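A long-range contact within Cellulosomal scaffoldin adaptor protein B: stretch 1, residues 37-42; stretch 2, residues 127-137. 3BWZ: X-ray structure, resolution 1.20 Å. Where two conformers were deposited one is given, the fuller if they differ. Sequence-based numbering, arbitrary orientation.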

ATOM      1  N   CYS A  37       2.816   0.400  -9.559  1.00  7.09           N
ATOM      2  CA  CYS A  37       2.770   1.585  -8.727  1.00  7.21           C
ATOM      3  C   CYS A  37       4.040   1.761  -7.918  1.00  7.09           C
ATOM      4  O   CYS A  37       4.775   0.801  -7.695  1.00 11.28           O
ATOM      5  N   GLN A  38       4.275   2.980  -7.475  1.00  6.47           N
ATOM      6  CA  GLN A  38       5.197   3.286  -6.408  1.00  6.54           C
ATOM      7  C   GLN A  38       4.395   4.027  -5.340  1.00  6.55           C
ATOM      8  O   GLN A  38       3.662   4.973  -5.663  1.00  7.88           O
ATOM      9  N   LEU A  39       4.532   3.591  -4.085  1.00  6.35           N
ATOM     10  CA  LEU A  39       3.769   4.125  -2.970  1.00  6.38           C
ATOM     11  C   LEU A  39       4.685   4.485  -1.826  1.00  6.61           C
ATOM     12  O   LEU A  39       5.685   3.820  -1.585  1.00  7.27           O
ATOM     13  N   ASN A  40       4.294   5.514  -1.088  1.00  6.47           N
ATOM     14  CA  ASN A  40       5.020   5.976   0.084  1.00  7.22           C
ATOM     15  C   ASN A  40       4.047   6.051   1.240  1.00  7.19           C
ATOM     16  O   ASN A  40       3.206   6.952   1.288  1.00  8.68           O
ATOM     17  N   MET A  41       4.188   5.110   2.164  1.00  7.56           N
ATOM     18  CA  MET A  41       3.295   4.972   3.311  1.00  7.93           C
ATOM     19  C   MET A  41       3.977   5.490   4.564  1.00  7.92           C
ATOM     20  O   MET A  41       5.186   5.343   4.750  1.00  9.63           O
ATOM     21  N   LYS A  42       3.184   6.075   5.454  1.00  8.16           N
ATOM     22  CA  LYS A  42       3.641   6.593   6.737  1.00  8.52           C
ATOM     23  C   LYS A  42       2.782   6.033   7.862  1.00  7.97           C
ATOM     24  O   LYS A  42       1.567   5.961   7.765  1.00  9.83           O
ATOM     25  N   SER A 127      -2.897   6.782  12.638  1.00  7.81           N
ATOM     26  CA  SER A 127      -3.164   6.823  11.203  1.00  8.21           C
ATOM     27  C   SER A 127      -2.124   6.080  10.389  1.00  7.39           C
ATOM     28  O   SER A 127      -0.925   6.151  10.688  1.00  8.81           O
ATOM     29  N   ILE A 128      -2.580   5.411   9.332  1.00  7.39           N
ATOM     30  CA  ILE A 128      -1.730   4.839   8.309  1.00  7.20           C
ATOM     31  C   ILE A 128      -2.045   5.655   7.057  1.00  7.19           C
ATOM     32  O   ILE A 128      -3.180   5.662   6.581  1.00  7.91           O
ATOM     33  N   SER A 129      -1.047   6.345   6.529  1.00  8.28           N
ATOM     34  CA  SER A 129      -1.260   7.306   5.469  1.00  8.25           C
ATOM     35  C   SER A 129      -0.386   7.019   4.260  1.00  7.58           C
ATOM     36  O   SER A 129       0.564   6.235   4.330  1.00  8.36           O
ATOM     37  N   PHE A 130      -0.721   7.677   3.149  1.00  8.56           N
ATOM     38  CA  PHE A 130       0.241   7.878   2.068  1.00  8.17           C
ATOM     39  C   PHE A 130       0.687   9.315   2.184  1.00  9.06           C
ATOM     40  O   PHE A 130      -0.114  10.187   2.505  1.00 11.97           O
ATOM     41  N   GLU A 131       1.959   9.595   1.907  1.00  8.97           N
ATOM     42  CA  GLU A 131       2.529  10.947   2.082  0.50  9.99           C
ATOM     43  C   GLU A 131       3.449  11.295   0.921  1.00  9.64           C
ATOM     44  O   GLU A 131       4.230  10.451   0.487  1.00  9.02           O
ATOM     45  N   ASP A 132       3.411  12.546   0.483  1.00 10.78           N
ATOM     46  CA  ASP A 132       4.411  13.050  -0.438  1.00 10.94           C
ATOM     47  C   ASP A 132       5.813  12.995   0.223  1.00 10.70           C
ATOM     48  O   ASP A 132       5.961  12.892   1.450  1.00 13.77           O
ATOM     49  N   THR A 133       6.845  12.966  -0.615  1.00  9.93           N
ATOM     50  CA  THR A 133       8.202  12.752  -0.187  1.00 10.44           C
ATOM     51  C   THR A 133       9.152  13.301  -1.238  1.00  9.91           C
ATOM     52  O   THR A 133       8.877  13.250  -2.445  1.00  9.82           O
ATOM     53  N   THR A 134      10.293  13.802  -0.796  1.00 10.18           N
ATOM     54  CA  THR A 134      11.270  14.336  -1.727  1.00 11.22           C
ATOM     55  C   THR A 134      11.818  13.279  -2.685  1.00 10.11           C
ATOM     56  O   THR A 134      12.285  13.622  -3.769  1.00 11.83           O
ATOM     57  N   SER A 135      11.718  12.009  -2.315  1.00  9.61           N
ATOM     58  CA  SER A 135      12.159  10.917  -3.168  1.00 10.61           C
ATOM     59  C   SER A 135      11.272  10.683  -4.366  1.00  8.54           C
ATOM     60  O   SER A 135      11.689  10.015  -5.298  1.00  9.49           O
ATOM     61  N   VAL A 136      10.036  11.189  -4.331  1.00  8.22           N
ATOM     62  CA  VAL A 136       9.051  10.855  -5.350  1.00  7.76           C
ATOM     63  C   VAL A 136       8.365  12.150  -5.815  1.00  7.36           C
ATOM     64  O   VAL A 136       7.213  12.437  -5.472  1.00  8.14           O
ATOM     65  N   PRO A 137       9.079  12.948  -6.626  1.00  7.87           N
ATOM     66  CA  PRO A 137       8.526  14.223  -7.070  1.00  8.15           C
ATOM     67  C   PRO A 137       7.215  14.145  -7.848  1.00  7.60           C
ATOM     68  O   PRO A 137       6.505  15.139  -7.893  1.00  8.88           O
TER

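The apolar centre of this contact lies on the face of the sheet that carries M41 and F130. These two residues form a non-hydrogen-bonded pair of the antiparallel ladder, their CA atoms 4.4 Å apart, so both side chains leave the backbone toward the same face and meet there. F130, with chi1 near -69° (m), comes nearer to the first strand as its ring extends: CE2 lies 3.6 Å from CG of M41 and 4.0 Å from CB of L39. A broad aromatic ring suits this buried position because it can reach two residues of the neighbouring strand. L39 (m, t) supplies a branched apolar group to the same cluster.

M41, modelled in two conformers of which one is given, takes the m, t, p combination. Its long, unbranched chain passes beside F130, and its terminal methyl then reaches I128, with CE of M41 3.6 Å from CG2 of I128. The flexible thioether thus links two residues of the second strand that lie on one face, two positions apart. I128 (m, t) offers its CG2 methyl to this contact, while the end of its longer branch leads away from the first strand.

The backbones hold these side chains in register. K42 and S129 are the hydrogen-bonded pair next along the ladder: N of K42 donates to O of S129 at 2.9 Å, and N of S129 donates to O of K42, also at 2.9 Å. Beyond F130, N of E131 donates to O of N40 at 3.0 Å, extending the pattern just past the end of the second strand. The same carbonyl of N40 accepts a CA-H...O contact from F130, its O lying 3.2 Å from CA of F130.

On the face of K42 and S129 the packing becomes more polar. S129 is in the p rotamer, and its small side chain fits close beside K42, with OG 3.3 Å from CB of K42; OG also makes a weak hydrogen bond of 3.3 Å to O of K42. K42 (t, p, t, p) contributes chiefly its aliphatic portion here: CG lies 3.4 Å from OE2 of E131, while the end of the chain leads away and NZ bonds to a residue just outside the stretches. This suits a partly exposed site, where methylenes can cover the neighbouring strand and leave the charge free to find another partner.

N40, chi1 t, is buried against the loop that follows the second strand. Its CG packs 3.5 Å from CG2 of T133, a residue whose CB points toward the first strand. T133 also shapes the loop: its OG1 accepts a 3.1 Å hydrogen bond from N of S135, and its O accepts one of 3.0 Å from N of V136, closing a type I turn. The turn brings V136 (t) back toward the first strand, where its branched side chain packs against the extended chain of Q38 (t, t), whose end comes nearer to the loop.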

ATOM      1  CB  CYS A  37       1.559   1.568  -7.795  1.00  7.83           C
ATOM      2  SG  CYS A  37       1.486   0.169  -6.658  1.00 11.19           S
ATOM      3  CB  GLN A  38       6.380   4.147  -6.860  1.00  7.47           C
ATOM      4  CG  GLN A  38       7.292   4.472  -5.708  1.00  8.16           C
ATOM      5  CD  GLN A  38       8.506   5.315  -6.041  1.00  8.63           C
ATOM      6  OE1 GLN A  38       8.621   5.889  -7.141  1.00 10.21           O
ATOM      7  NE2 GLN A  38       9.388   5.448  -5.074  1.00  9.19           N
ATOM      8  CB  LEU A  39       2.716   3.114  -2.505  1.00  7.15           C
ATOM      9  CG  LEU A  39       1.761   2.625  -3.601  1.00  7.15           C
ATOM     10  CD1 LEU A  39       0.875   1.528  -3.054  1.00  9.44           C
ATOM     11  CD2 LEU A  39       0.896   3.741  -4.182  1.00  8.87           C
ATOM     12  CB  ASN A  40       5.645   7.344  -0.217  1.00  7.69           C
ATOM     13  CG  ASN A  40       6.586   7.805   0.849  1.00  9.04           C
ATOM     14  OD1 ASN A  40       6.290   8.779   1.607  1.00 11.82           O
ATOM     15  ND2 ASN A  40       7.708   7.138   0.960  1.00  7.91           N
ATOM     16  CB  MET A  41       2.903   3.545   3.553  0.67  8.26           C
ATOM     17  CG  MET A  41       2.023   3.008   2.487  0.67  9.03           C
ATOM     18  SD  MET A  41       1.651   1.280   2.712  0.67  9.80           S
ATOM     19  CE  MET A  41       0.640   1.278   4.188  0.67 10.55           C
ATOM     20  CB  LYS A  42       3.563   8.124   6.728  1.00 10.35           C
ATOM     21  CG  LYS A  42       4.013   8.825   7.994  1.00 12.39           C
ATOM     22  CD  LYS A  42       5.514   8.826   8.152  1.00 14.88           C
ATOM     23  CE  LYS A  42       5.946   9.485   9.442  1.00 15.27           C
ATOM     24  NZ  LYS A  42       5.557   8.687  10.637  1.00 17.32           N
ATOM     25  CB  SER A 127      -3.157   8.269  10.727  1.00  9.86           C
ATOM     26  OG  SER A 127      -4.236   8.945  11.315  1.00 11.51           O
ATOM     27  CB  ILE A 128      -2.020   3.323   8.107  1.00  7.74           C
ATOM     28  CG1 ILE A 128      -1.758   2.544   9.415  1.00  8.17           C
ATOM     29  CG2 ILE A 128      -1.156   2.760   6.982  1.00  9.87           C
ATOM     30  CD1 ILE A 128      -2.498   1.211   9.444  1.00  9.99           C
ATOM     31  CB  SER A 129      -0.927   8.712   5.914  1.00 10.84           C
ATOM     32  OG  SER A 129       0.310   8.801   6.512  0.50 10.72           O
ATOM     33  CB  PHE A 130      -0.392   7.729   0.702  1.00  9.86           C
ATOM     34  CG  PHE A 130      -0.822   6.342   0.350  1.00  9.51           C
ATOM     35  CD1 PHE A 130      -2.077   6.111  -0.182  1.00 11.47           C
ATOM     36  CD2 PHE A 130       0.077   5.296   0.403  1.00  9.82           C
ATOM     37  CE1 PHE A 130      -2.466   4.868  -0.589  1.00 13.30           C
ATOM     38  CE2 PHE A 130      -0.310   4.022   0.010  1.00 12.30           C
ATOM     39  CZ  PHE A 130      -1.597   3.819  -0.500  1.00 12.36           C
ATOM     40  CB  GLU A 131       3.312  11.023   3.397  0.50 11.02           C
ATOM     41  CG  GLU A 131       2.410  11.028   4.645  0.50 14.79           C
ATOM     42  CD  GLU A 131       3.071  11.675   5.865  0.50 16.63           C
ATOM     43  OE1 GLU A 131       2.353  12.302   6.671  0.50 26.29           O
ATOM     44  OE2 GLU A 131       4.309  11.570   6.019  0.50 21.82           O
ATOM     45  CB  ASP A 132       4.033  14.444  -0.936  1.00 11.38           C
ATOM     46  CG  ASP A 132       2.922  14.448  -1.974  1.00 11.96           C
ATOM     47  OD1 ASP A 132       2.533  13.404  -2.533  1.00 13.39           O
ATOM     48  OD2 ASP A 132       2.477  15.583  -2.261  1.00 14.29           O
ATOM     49  CB  THR A 133       8.475  11.248  -0.007  1.00 10.48           C
ATOM     50  OG1 THR A 133       9.885  11.022   0.037  1.00 13.59           O
ATOM     51  CG2 THR A 133       7.851  10.391  -1.132  1.00 11.76           C
ATOM     52  CB  THR A 134      12.428  15.015  -1.001  1.00 13.55           C
ATOM     53  OG1 THR A 134      13.047  14.085  -0.126  1.00 15.92           O
ATOM     54  CG2 THR A 134      11.958  16.204  -0.199  1.00 15.02           C
ATOM     55  CB  SER A 135      12.234   9.623  -2.349  1.00 12.35           C
ATOM     56  OG  SER A 135      13.120   9.747  -1.260  1.00 15.77           O
ATOM     57  CB  VAL A 136       8.030   9.808  -4.854  1.00  8.43           C
ATOM     58  CG1 VAL A 136       7.258   9.286  -6.048  1.00  9.72           C
ATOM     59  CG2 VAL A 136       8.729   8.623  -4.170  1.00  9.53           C
ATOM     60  CB  PRO A 137       9.631  14.821  -7.940  1.00 10.44           C
ATOM     61  CG  PRO A 137      10.813  14.033  -7.737  1.00 13.08           C
ATOM     62  CD  PRO A 137      10.480  12.777  -7.039  1.00  7.73           C
TER